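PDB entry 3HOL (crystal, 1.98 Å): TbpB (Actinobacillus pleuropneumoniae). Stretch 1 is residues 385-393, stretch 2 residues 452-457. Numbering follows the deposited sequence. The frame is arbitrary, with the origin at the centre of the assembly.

Stretch 1 385-393: QVSKENNWV
Stretch 2, residues 452-457: GFALDS

No hydrogen bond joins these two stretches, although they bury 378 Å² between them. The contact rests on apolar packing and one aromatic pair. Touching residues are at least 61 positions apart in the same chain.

Stretch 1 is a hairpin. Strand 385-387 enters, residues 388-390 turn, and strand 391-393 returns antiparallel to it. Val386 and Trp392 form a doubly bonded pair: Val386 N to Trp392 O is 2.8 Å, and Trp392 N to Val386 O is 2.9 Å. A third bond, Lys388 N to Asn390 O at 2.9 Å, closes the turn. The strands are extended, with phi/psi of -123/134 at Val386 and -145/144 at Trp392. The turn departs from this at Lys388 (-147/-116) and Glu389 (-68/-32), and Asn390 (-114/174) leads back into the strand.

The CA-to-CB bonds of Val386, Lys388 and Trp392 point toward stretch 2. The end of the Lys388 side chain leads away (chi1 -105°, chi2 -94°, chi3 -118°, chi4 t), though Lys388 CB is 3.7 Å from Leu455 CD1. Ser387 and Asn391 point away. Their side chains bond to each other instead, Ser387 OG donating to Asn391 OD1 at 2.7 Å. Gln385 NE2 also donates to Ser387 OG, at 3.2 Å. Ser387 and Asn391 both have chi1 in m.

Stretch 2 has no regular helix or strand. It runs across the hairpin rather than along it, and Asp456 ends up nearer the Trp392 strand than the Val386 strand. Gly452 has a positive phi (70/-163), which favours glycine. Phe453 (-141/157) and Ala454 (-87/131) are extended. Leu455 bends at -74/-33, and Asp456 follows at -107/112. The nearest CA atoms are those of Trp392 and Leu455, 5.5 Å apart.

Leu455 is the centre of the contact, with 132 Å² covered. Its CA-to-CB bond points sideways, but its end comes nearer to the hairpin. Chi1 is m and chi2 is t. Leu455 CD2 packs 3.8 Å from Val386 CG1 and 3.7 Å from Trp392 CB. Leu455 CD1 lies over the turn backbone, 3.4 Å from both Lys388 N and Asn390 O. These polar atoms are paired with each other, so the methyl covers a satisfied bond.

The CA-to-CB bond of Phe453 points toward the hairpin, with chi1 p (71°) and chi2 96°. Its edge meets the face of Trp392, setting slightly positive ring hydrogens against the electron-rich indole. The Phe453 ring and the five-membered ring of Trp392 have centroids 5.3 Å apart and planes at 64°. Phe453 CE1 is 4.0 Å from Trp392 CD2. Val386 CG2 (chi1 t) sits at the ring edge, 4.1 Å from Phe453 CZ. Trp392 has chi1 t (174°) and chi2 99°; its NE1 is hydrogen-bonded elsewhere in the structure. Leu455 O lies near the indole plane, 3.6 Å from Trp392 CD1.

The CA-to-CB bond of Asn390 points toward stretch 2; chi1 is m (-83°) and chi2 is -9°. Asn390 ND2 lies 3.2 Å from Asp456 CB, a contact with carbon, and Asn390 CB is 3.9 Å from Leu455 CB. Asp456 has chi1 in t.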

ATOM      1  N   GLN A 385      -3.317  25.414   5.920  1.00 20.54           N
ATOM      2  CA  GLN A 385      -2.630  26.458   6.638  1.00 21.24           C
ATOM      3  C   GLN A 385      -2.007  27.410   5.639  1.00 20.95           C
ATOM      4  O   GLN A 385      -1.424  26.994   4.631  1.00 19.62           O
ATOM      5  CB  GLN A 385      -1.593  25.862   7.566  1.00 21.46           C
ATOM      6  CG  GLN A 385      -0.990  26.864   8.486  1.00 24.86           C
ATOM      7  CD  GLN A 385       0.165  26.268   9.233  1.00 27.11           C
ATOM      8  OE1 GLN A 385      -0.014  25.328   9.997  1.00 31.00           O
ATOM      9  NE2 GLN A 385       1.361  26.791   9.003  1.00 27.90           N
ATOM     10  N   VAL A 386      -2.196  28.706   5.898  1.00 20.33           N
ATOM     11  CA  VAL A 386      -1.605  29.748   5.084  1.00 20.58           C
ATOM     12  C   VAL A 386      -0.768  30.603   6.022  1.00 21.89           C
ATOM     13  O   VAL A 386      -1.235  30.957   7.103  1.00 21.29           O
ATOM     14  CB  VAL A 386      -2.654  30.596   4.341  1.00 19.59           C
ATOM     15  CG1 VAL A 386      -1.953  31.579   3.406  1.00 20.03           C
ATOM     16  CG2 VAL A 386      -3.645  29.716   3.517  1.00 18.42           C
ATOM     17  N   SER A 387       0.465  30.918   5.612  1.00 23.57           N
ATOM     18  CA  SER A 387       1.414  31.641   6.492  1.00 26.18           C
ATOM     19  C   SER A 387       2.179  32.754   5.803  1.00 27.35           C
ATOM     20  O   SER A 387       2.613  32.612   4.637  1.00 27.68           O
ATOM     21  CB  SER A 387       2.445  30.684   7.111  1.00 26.22           C
ATOM     22  OG  SER A 387       1.822  29.749   7.955  1.00 26.86           O
ATOM     23  N   LYS A 388       2.374  33.844   6.552  1.00 28.14           N
ATOM     24  CA  LYS A 388       3.225  34.942   6.135  1.00 29.69           C
ATOM     25  C   LYS A 388       3.858  35.513   7.384  1.00 30.04           C
ATOM     26  O   LYS A 388       4.600  34.800   8.060  1.00 29.64           O
ATOM     27  CB  LYS A 388       2.408  36.005   5.424  1.00 30.09           C
ATOM     28  CG  LYS A 388       2.617  35.976   3.956  1.00 32.83           C
ATOM     29  CD  LYS A 388       3.673  36.927   3.519  1.00 35.98           C
ATOM     30  CE  LYS A 388       3.074  37.952   2.590  1.00 38.38           C
ATOM     31  NZ  LYS A 388       4.088  38.992   2.244  1.00 43.71           N
ATOM     32  N   GLU A 389       3.555  36.773   7.722  1.00 30.50           N
ATOM     33  CA  GLU A 389       3.899  37.284   9.082  1.00 30.99           C
ATOM     34  C   GLU A 389       3.039  36.584  10.137  1.00 31.39           C
ATOM     35  O   GLU A 389       3.475  36.341  11.265  1.00 31.87           O
ATOM     36  CB  GLU A 389       3.714  38.799   9.186  1.00 30.72           C
ATOM     37  CG  GLU A 389       4.580  39.580   8.264  1.00 31.41           C
ATOM     38  CD  GLU A 389       3.906  39.895   6.945  1.00 32.31           C
ATOM     39  OE1 GLU A 389       2.939  39.199   6.566  1.00 34.00           O
ATOM     40  OE2 GLU A 389       4.349  40.845   6.273  1.00 30.26           O
ATOM     41  N   ASN A 390       1.818  36.238   9.748  1.00 31.70           N
ATOM     42  CA  ASN A 390       0.835  35.609  10.626  1.00 31.84           C
ATOM     43  C   ASN A 390       0.534  34.178  10.155  1.00 31.16           C
ATOM     44  O   ASN A 390       0.979  33.775   9.078  1.00 30.71           O
ATOM     45  CB  ASN A 390      -0.476  36.395  10.537  1.00 32.69           C
ATOM     46  CG  ASN A 390      -0.506  37.620  11.433  1.00 36.56           C
ATOM     47  OD1 ASN A 390       0.388  37.836  12.267  1.00 40.74           O
ATOM     48  ND2 ASN A 390      -1.548  38.430  11.280  1.00 37.90           N
ATOM     49  N   ASN A 391      -0.251  33.433  10.936  1.00 30.11           N
ATOM     50  CA  ASN A 391      -0.826  32.150  10.483  1.00 30.51           C
ATOM     51  C   ASN A 391      -2.355  32.193  10.326  1.00 29.53           C
ATOM     52  O   ASN A 391      -3.029  32.961  11.026  1.00 29.22           O
ATOM     53  CB  ASN A 391      -0.473  31.001  11.441  1.00 30.29           C
ATOM     54  CG  ASN A 391       1.006  30.735  11.504  1.00 33.46           C
ATOM     55  OD1 ASN A 391       1.696  30.647  10.472  1.00 30.83           O
ATOM     56  ND2 ASN A 391       1.519  30.594  12.732  1.00 35.91           N
ATOM     57  N   TRP A 392      -2.886  31.355   9.428  1.00 27.65           N
ATOM     58  CA  TRP A 392      -4.334  31.248   9.172  1.00 26.72           C
ATOM     59  C   TRP A 392      -4.612  29.786   8.861  1.00 26.01           C
ATOM     60  O   TRP A 392      -3.781  29.144   8.223  1.00 25.37           O
ATOM     61  CB  TRP A 392      -4.708  32.113   7.963  1.00 26.18           C
ATOM     62  CG  TRP A 392      -6.131  32.018   7.467  1.00 28.40           C
ATOM     63  CD1 TRP A 392      -7.164  32.900   7.739  1.00 30.46           C
ATOM     64  CD2 TRP A 392      -6.683  31.034   6.555  1.00 28.05           C
ATOM     65  NE1 TRP A 392      -8.308  32.506   7.076  1.00 30.50           N
ATOM     66  CE2 TRP A 392      -8.042  31.369   6.349  1.00 28.35           C
ATOM     67  CE3 TRP A 392      -6.160  29.898   5.907  1.00 27.65           C
ATOM     68  CZ2 TRP A 392      -8.893  30.604   5.526  1.00 27.99           C
ATOM     69  CZ3 TRP A 392      -7.015  29.137   5.082  1.00 27.21           C
ATOM     70  CH2 TRP A 392      -8.360  29.500   4.905  1.00 26.46           C
ATOM     71  N   VAL A 393      -5.756  29.270   9.296  1.00 25.57           N
ATOM     72  CA  VAL A 393      -6.096  27.847   9.098  1.00 25.90           C
ATOM     73  C   VAL A 393      -7.547  27.652   8.637  1.00 25.88           C
ATOM     74  O   VAL A 393      -8.458  28.474   8.925  1.00 25.75           O
ATOM     75  CB  VAL A 393      -5.826  26.939  10.348  1.00 25.81           C
ATOM     76  CG1 VAL A 393      -4.376  27.088  10.874  1.00 27.16           C
ATOM     77  CG2 VAL A 393      -6.825  27.211  11.477  1.00 27.88           C
ATOM     78  N   GLY A 452      -6.012  39.507  -2.964  1.00 24.28           N
ATOM     79  CA  GLY A 452      -5.589  38.504  -1.965  1.00 23.35           C
ATOM     80  C   GLY A 452      -6.463  38.605  -0.726  1.00 23.91           C
ATOM     81  O   GLY A 452      -7.551  39.185  -0.783  1.00 21.81           O
ATOM     82  N   PHE A 453      -6.015  38.032   0.387  1.00 24.09           N
ATOM     83  CA  PHE A 453      -6.784  38.069   1.621  1.00 26.48           C
ATOM     84  C   PHE A 453      -5.917  38.274   2.838  1.00 27.33           C
ATOM     85  O   PHE A 453      -4.703  37.989   2.798  1.00 26.63           O
ATOM     86  CB  PHE A 453      -7.713  36.839   1.768  1.00 27.04           C
ATOM     87  CG  PHE A 453      -7.012  35.528   2.055  1.00 28.08           C
ATOM     88  CD1 PHE A 453      -6.890  35.059   3.372  1.00 29.58           C
ATOM     89  CD2 PHE A 453      -6.553  34.721   1.021  1.00 28.11           C
ATOM     90  CE1 PHE A 453      -6.273  33.832   3.657  1.00 29.19           C
ATOM     91  CE2 PHE A 453      -5.938  33.472   1.297  1.00 31.07           C
ATOM     92  CZ  PHE A 453      -5.790  33.035   2.609  1.00 29.99           C
ATOM     93  N   ALA A 454      -6.546  38.777   3.904  1.00 28.91           N
ATOM     94  CA  ALA A 454      -5.843  39.137   5.143  1.00 30.86           C
ATOM     95  C   ALA A 454      -5.726  37.932   6.058  1.00 32.01           C
ATOM     96  O   ALA A 454      -6.707  37.244   6.290  1.00 31.85           O
ATOM     97  CB  ALA A 454      -6.540  40.317   5.864  1.00 30.35           C
ATOM     98  N   LEU A 455      -4.528  37.669   6.561  1.00 34.75           N
ATOM     99  CA  LEU A 455      -4.313  36.476   7.399  1.00 37.64           C
ATOM    100  C   LEU A 455      -4.889  36.576   8.814  1.00 40.10           C
ATOM    101  O   LEU A 455      -5.342  35.560   9.391  1.00 40.82           O
ATOM    102  CB  LEU A 455      -2.837  36.069   7.422  1.00 37.29           C
ATOM    103  CG  LEU A 455      -2.284  35.444   6.132  1.00 36.95           C
ATOM    104  CD1 LEU A 455      -0.936  34.774   6.408  1.00 36.78           C
ATOM    105  CD2 LEU A 455      -3.251  34.429   5.498  1.00 36.03           C
ATOM    106  N   ASP A 456      -4.877  37.781   9.376  1.00 42.42           N
ATOM    107  CA  ASP A 456      -5.614  38.035  10.613  1.00 45.13           C
ATOM    108  C   ASP A 456      -6.854  38.880  10.307  1.00 46.31           C
ATOM    109  O   ASP A 456      -6.745  40.049   9.915  1.00 46.70           O
ATOM    110  CB  ASP A 456      -4.725  38.698  11.662  1.00 45.55           C
ATOM    111  CG  ASP A 456      -5.278  38.551  13.077  1.00 48.09           C
ATOM    112  OD1 ASP A 456      -6.111  37.642  13.319  1.00 50.55           O
ATOM    113  OD2 ASP A 456      -4.867  39.342  13.954  1.00 49.67           O
ATOM    114  N   SER A 457      -8.029  38.264  10.459  1.00 47.86           N
ATOM    115  CA  SER A 457      -9.309  38.883  10.078  1.00 48.90           C
ATOM    116  C   SER A 457      -9.713  40.037  11.015  1.00 49.90           C
ATOM    117  O   SER A 457     -10.698  40.746  10.744  1.00 50.07           O
ATOM    118  CB  SER A 457     -10.429  37.817   9.985  1.00 49.07           C
TER